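Local atomic coordinates of CDGSH iron-sulfur domain-containing protein NEET (Arabidopsis thaliana, PDB entry 3S2R), a protein that carries one [2Fe-2S] cluster per subunit of a homodimer, acts as an iron-sulfur transfer protein and has a role in plant development, senescence, reactive oxygen homeostasis and iron metabolism. Residues 32-37 and 56-61; 66-69 and 74-77. The protein carries 1 engineered substitution. All blocks are in the same frame, centred on the assembly; numbering follows the deposited sequence. Where two conformers were deposited one is given.

Interaction 1 (32-37 and 56-61). With FES (Fe2/s2 (inorganic) cluster), chain D.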
loop_
_atom_site.group_PDB
_atom_site.type_symbol
_atom_site.label_atom_id
_atom_site.label_comp_id
_atom_site.label_asym_id
_atom_site.label_seq_id
_atom_site.Cartn_x
_atom_site.Cartn_y
_atom_site.Cartn_z
ATOM N N VAL B 32 -2.424 -4.773 8.776
ATOM C CA VAL B 32 -3.460 -4.644 7.750
ATOM C C VAL B 32 -2.994 -5.359 6.474
ATOM O O VAL B 32 -2.145 -4.866 5.750
ATOM C CB VAL B 32 -3.811 -3.190 7.463
ATOM C CG1 VAL B 32 -4.886 -3.123 6.416
ATOM C CG2 VAL B 32 -4.317 -2.514 8.739
ATOM N N VAL B 33 -3.624 -6.496 6.219
ATOM C CA VAL B 33 -3.349 -7.333 5.071
ATOM C C VAL B 33 -4.710 -7.502 4.415
ATOM O O VAL B 33 -5.750 -7.597 5.081
ATOM C CB VAL B 33 -2.729 -8.635 5.560
ATOM C CG1 VAL B 33 -2.582 -9.634 4.467
ATOM C CG2 VAL B 33 -1.391 -8.373 6.207
ATOM N N ASP B 34 -4.709 -7.431 3.107
ATOM C CA ASP B 34 -5.900 -7.690 2.329
ATOM C C ASP B 34 -5.553 -8.766 1.347
ATOM O O ASP B 34 -4.448 -8.808 0.842
ATOM C CB ASP B 34 -6.360 -6.415 1.630
ATOM C CG ASP B 34 -6.822 -5.392 2.603
ATOM O OD1 ASP B 34 -7.925 -5.597 3.176
ATOM O OD2 ASP B 34 -6.118 -4.382 2.826
ATOM N N SER B 35 -6.520 -9.602 1.066
ATOM C CA SER B 35 -6.370 -10.710 0.146
ATOM C C SER B 35 -7.320 -10.565 -1.020
ATOM O O SER B 35 -8.473 -10.150 -0.856
ATOM C CB SER B 35 -6.690 -11.999 0.870
ATOM O OG SER B 35 -5.707 -12.272 1.835
ATOM N N VAL B 36 -6.870 -10.974 -2.186
ATOM C CA VAL B 36 -7.671 -10.975 -3.376
ATOM C C VAL B 36 -7.536 -12.362 -3.962
ATOM O O VAL B 36 -6.448 -12.755 -4.349
ATOM C CB VAL B 36 -7.231 -9.882 -4.419
ATOM C CG1 VAL B 36 -8.041 -9.981 -5.730
ATOM C CG2 VAL B 36 -7.348 -8.502 -3.814
ATOM N N VAL B 37 -8.643 -13.073 -4.112
ATOM C CA VAL B 37 -8.608 -14.301 -4.894
ATOM C C VAL B 37 -8.748 -13.809 -6.337
ATOM O O VAL B 37 -9.730 -13.177 -6.685
ATOM C CB VAL B 37 -9.722 -15.295 -4.471
ATOM C CG1 VAL B 37 -9.825 -16.483 -5.439
ATOM C CG2 VAL B 37 -9.442 -15.797 -3.054
ATOM N N THR B 56 -11.721 4.260 -0.369
ATOM C CA THR B 56 -12.260 2.928 -0.733
ATOM C C THR B 56 -11.208 1.827 -0.503
ATOM O O THR B 56 -11.291 0.743 -1.087
ATOM C CB THR B 56 -12.762 2.865 -2.191
ATOM O OG1 THR B 56 -11.696 3.250 -3.052
ATOM C CG2 THR B 56 -13.934 3.824 -2.366
ATOM N N PHE B 57 -10.238 2.130 0.358
ATOM C CA PHE B 57 -9.155 1.201 0.649
ATOM C C PHE B 57 -9.761 -0.194 0.929
ATOM O O PHE B 57 -10.721 -0.301 1.688
ATOM C CB PHE B 57 -8.355 1.694 1.857
ATOM C CG PHE B 57 -7.078 0.946 2.055
ATOM C CD1 PHE B 57 -7.032 -0.207 2.851
ATOM C CD2 PHE B 57 -5.907 1.414 1.466
ATOM C CE1 PHE B 57 -5.858 -0.913 3.011
ATOM C CE2 PHE B 57 -4.723 0.692 1.592
ATOM C CZ PHE B 57 -4.678 -0.452 2.376
ATOM N N PRO B 58 -9.211 -1.279 0.339
ATOM C CA PRO B 58 -7.932 -1.413 -0.355
ATOM C C PRO B 58 -7.883 -0.981 -1.821
ATOM O O PRO B 58 -6.847 -1.131 -2.443
ATOM C CB PRO B 58 -7.625 -2.913 -0.202
ATOM C CG PRO B 58 -8.952 -3.554 -0.217
ATOM C CD PRO B 58 -9.805 -2.605 0.607
ATOM N N LEU B 59 -8.970 -0.455 -2.371
ATOM C CA LEU B 59 -8.985 0.038 -3.754
ATOM C C LEU B 59 -8.433 1.437 -3.816
ATOM O O LEU B 59 -8.477 2.176 -2.803
ATOM C CB LEU B 59 -10.406 0.037 -4.290
ATOM C CG LEU B 59 -11.086 -1.323 -4.327
ATOM C CD1 LEU B 59 -12.557 -1.129 -4.677
ATOM C CD2 LEU B 59 -10.398 -2.308 -5.294
ATOM N N CYS B 60 -7.879 1.803 -4.974
ATOM C CA CYS B 60 -7.410 3.165 -5.244
ATOM C C CYS B 60 -8.554 4.048 -5.695
ATOM O O CYS B 60 -9.273 3.685 -6.625
ATOM C CB CYS B 60 -6.353 3.073 -6.351
ATOM S SG CYS B 60 -5.795 4.667 -7.002
ATOM N N ASP B 61 -8.716 5.186 -5.026
ATOM C CA ASP B 61 -9.754 6.170 -5.406
ATOM C C ASP B 61 -9.145 7.458 -5.915
ATOM O O ASP B 61 -9.882 8.429 -6.086
ATOM C CB ASP B 61 -10.746 6.418 -4.245
ATOM C CG ASP B 61 -10.155 7.229 -3.110
ATOM O OD1 ASP B 61 -8.931 7.516 -3.127
ATOM O OD2 ASP B 61 -10.967 7.582 -2.222
HETATM FE FE1 FES D . -3.952 5.069 -2.746
HETATM FE FE2 FES D . -4.448 5.581 -5.379
HETATM S S1 FES D . -5.707 6.071 -3.591
HETATM S S2 FES D . -2.716 4.422 -4.485
#

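Interaction 2 (66-69 and 74-77). With FES (Fe2/s2 (inorganic) cluster), chain D.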
loop_
_atom_site.group_PDB
_atom_site.type_symbol
_atom_site.label_atom_id
_atom_site.label_comp_id
_atom_site.label_asym_id
_atom_site.label_seq_id
_atom_site.Cartn_x
_atom_site.Cartn_y
_atom_site.Cartn_z
ATOM N N LYS B 66 -3.673 13.383 -4.558
ATOM C CA LYS B 66 -3.755 14.451 -3.579
ATOM C C LYS B 66 -2.578 14.375 -2.601
ATOM O O LYS B 66 -1.993 15.392 -2.221
ATOM C CB LYS B 66 -5.096 14.353 -2.843
ATOM C CG LYS B 66 -6.299 14.225 -3.773
ATOM C CD LYS B 66 -7.593 14.178 -3.003
ATOM C CE LYS B 66 -8.777 14.352 -3.938
ATOM N NZ LYS B 66 -10.055 14.334 -3.196
ATOM N N HIS B 67 -2.220 13.152 -2.214
ATOM C CA HIS B 67 -1.076 12.920 -1.317
ATOM C C HIS B 67 0.264 13.332 -1.927
ATOM O O HIS B 67 1.083 13.981 -1.261
ATOM C CB HIS B 67 -0.998 11.440 -0.903
ATOM C CG HIS B 67 0.323 11.077 -0.303
ATOM N ND1 HIS B 67 0.659 11.363 1.004
ATOM C CD2 HIS B 67 1.435 10.558 -0.872
ATOM C CE1 HIS B 67 1.909 11.007 1.220
ATOM N NE2 HIS B 67 2.402 10.511 0.098
ATOM N N ASN B 68 0.476 12.936 -3.181
ATOM C CA ASN B 68 1.712 13.233 -3.879
ATOM C C ASN B 68 2.005 14.726 -3.997
ATOM O O ASN B 68 3.138 15.176 -3.755
ATOM C CB ASN B 68 1.689 12.602 -5.264
ATOM C CG ASN B 68 1.923 11.132 -5.212
ATOM O OD1 ASN B 68 2.380 10.595 -4.190
ATOM N ND2 ASN B 68 1.627 10.460 -6.305
ATOM N N LYS B 69 0.978 15.495 -4.345
ATOM C CA LYS B 69 1.182 16.917 -4.573
ATOM C C LYS B 69 1.435 17.650 -3.267
ATOM O O LYS B 69 2.274 18.565 -3.196
ATOM C CB LYS B 69 -0.004 17.519 -5.316
ATOM C CG LYS B 69 0.346 18.880 -5.959
ATOM C CD LYS B 69 -0.891 19.606 -6.420
ATOM C CE LYS B 69 -0.516 20.883 -7.110
ATOM N NZ LYS B 69 -1.735 21.709 -7.286
ATOM N N ASN B 74 5.609 10.309 -4.753
ATOM C CA ASN B 74 5.358 9.750 -6.080
ATOM C C ASN B 74 4.712 8.366 -6.013
ATOM O O ASN B 74 4.969 7.505 -6.881
ATOM C CB ASN B 74 6.652 9.691 -6.883
ATOM C CG ASN B 74 7.623 8.690 -6.323
ATOM O OD1 ASN B 74 7.580 8.374 -5.117
ATOM N ND2 ASN B 74 8.474 8.126 -7.182
ATOM N N VAL B 75 3.820 8.135 -5.050
ATOM C CA VAL B 75 3.223 6.810 -4.899
ATOM C C VAL B 75 2.048 6.658 -5.855
ATOM O O VAL B 75 1.508 7.625 -6.382
ATOM C CB VAL B 75 2.777 6.491 -3.454
ATOM C CG1 VAL B 75 3.997 6.454 -2.526
ATOM C CG2 VAL B 75 1.761 7.493 -2.976
ATOM N N GLY B 76 1.695 5.422 -6.138
ATOM C CA GLY B 76 0.582 5.122 -7.002
ATOM C C GLY B 76 0.150 3.687 -6.856
ATOM O O GLY B 76 0.778 2.919 -6.123
ATOM N N PRO B 77 -0.919 3.303 -7.548
ATOM C CA PRO B 77 -1.562 2.038 -7.272
ATOM C C PRO B 77 -0.921 0.838 -8.001
ATOM O O PRO B 77 -0.063 0.979 -8.897
ATOM C CB PRO B 77 -2.980 2.239 -7.864
ATOM C CG PRO B 77 -2.796 3.254 -8.946
ATOM C CD PRO B 77 -1.804 4.187 -8.357
HETATM FE FE1 FES D . -3.952 5.069 -2.746
HETATM FE FE2 FES D . -4.448 5.581 -5.379
HETATM S S1 FES D . -5.707 6.071 -3.591
HETATM S S2 FES D . -2.716 4.422 -4.485
#

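Interaction 1 (32-37 and 56-61)
Asp-34 and Val-32, on strand 32-37, meet Phe-57 and Pro-58 of the loop that goes on to the cluster ligand Cys-60. No hydrogen bond spans the contact, and at its closest register the CA atoms of Asp-34 and Pro-58 remain 7.1 Å apart. The tight part centres on the Asp-34 carboxylate. Its OD2 lies 3.5 Å from Phe-57 CE1, with the carboxylate and ring planes 65° apart, and 3.7 Å from Pro-58 CB. Val-32 adds one apolar touch, CG1 to Phe-57 CE1 at 4.2 Å. Phe-57 holds its CG anti to its backbone N (chi1 -169°), which swings the ring out so that CE1 is its atom nearest the strand. The peptide bond before Pro-58 is cis, and Pro-58 CB sits 4.1 Å above the ring plane of Phe-57, offset toward the rim. Beyond this patch the contact thins quickly, with Ser-35 and Thr-56 exposed. Farther along the loop, Cys-60 SG binds FE2 of the cluster at 2.3 Å, and the engineered Cys-64 is the other protein ligand of that iron. Strand 32-37 pairs in a parallel ladder with a strand of the second subunit, so the contact joins the intersubunit sheet to the cluster-binding loop of the CDGSH domain. Asp-34 has charged partners on both oxygens: OD1 forms a salt bridge with Arg-26, and OD2 with Arg-50 of the second subunit. Chemically, then, the contact lays carbon surfaces against a carboxylate whose charge is met elsewhere; the two arginines probably keep it ionised, and the one from the second subunit links strand 32-37 across the dimer interface.

Interaction 2 (66-69 and 74-77)
Asn-68 keeps its CG beside its own backbone N (chi1 -76°), directing the amide from the helix at Val-75, while His-67 holds CG anti to its backbone N and brings ring atom CD2 to the same valine. The Asn-68 amide then reads both polar backbone atoms of that one residue. ND2 donates to Val-75 O at 2.8 Å, a nearly straight bond (164° at the hydrogen) lying in the carbonyl plane on a lone pair and close to the asparagine's own amide plane. In return, OD1 accepts from Val-75 N at 3.0 Å; this bond is more bent, at 145°, and its donor is tilted from the plane of the asparagine carbonyl. Paired in this way, the bonds fix the rotation of the amide. Val-75 CG2 packs 3.4 Å from Asn-68 OD1 and 3.7 Å from His-67 CD2, the valine and histidine side chains crossing at about a right angle. Putting an alanine at Asn-68 takes away both the acceptor for Val-75 N and the ND2 donor to Val-75 O, which would probably let the loop part from the helix. Two further partners act on the contact: Asp-73 is hydrogen-bonded to His-67 NE2, and Lys-31 of the second subunit shares Val-75 O with Asn-68 ND2. Just beyond, Pro-77 N comes 3.7 Å from S2 of the cluster, in the cluster pocket, to which Gly-76 and Pro-77 belong. The contact thus fastens helix 63-71 to the loop following it, which enters strand 78-81, the antiparallel partner of strand 45-48.

Overall arrangement
The two contacts come in series along the chain: interaction 1 closes at residue 61, and interaction 2 opens at residue 66 on helix 63-71. Their centres are about 17 Å apart, on opposite sides of the chain's centre, with the [2Fe-2S] cluster touched by both. They meet directly where Cys-60 CB packs 3.8 Å from Pro-77 CB. Interaction 1 reaches the dimer's shared sheet through strand 32-37, whereas interaction 2 falls in sequence between the loop of interaction 1 and strand 78-81. Because both also reach the second subunit, the CDGSH cluster site is built into the framework of the homodimer.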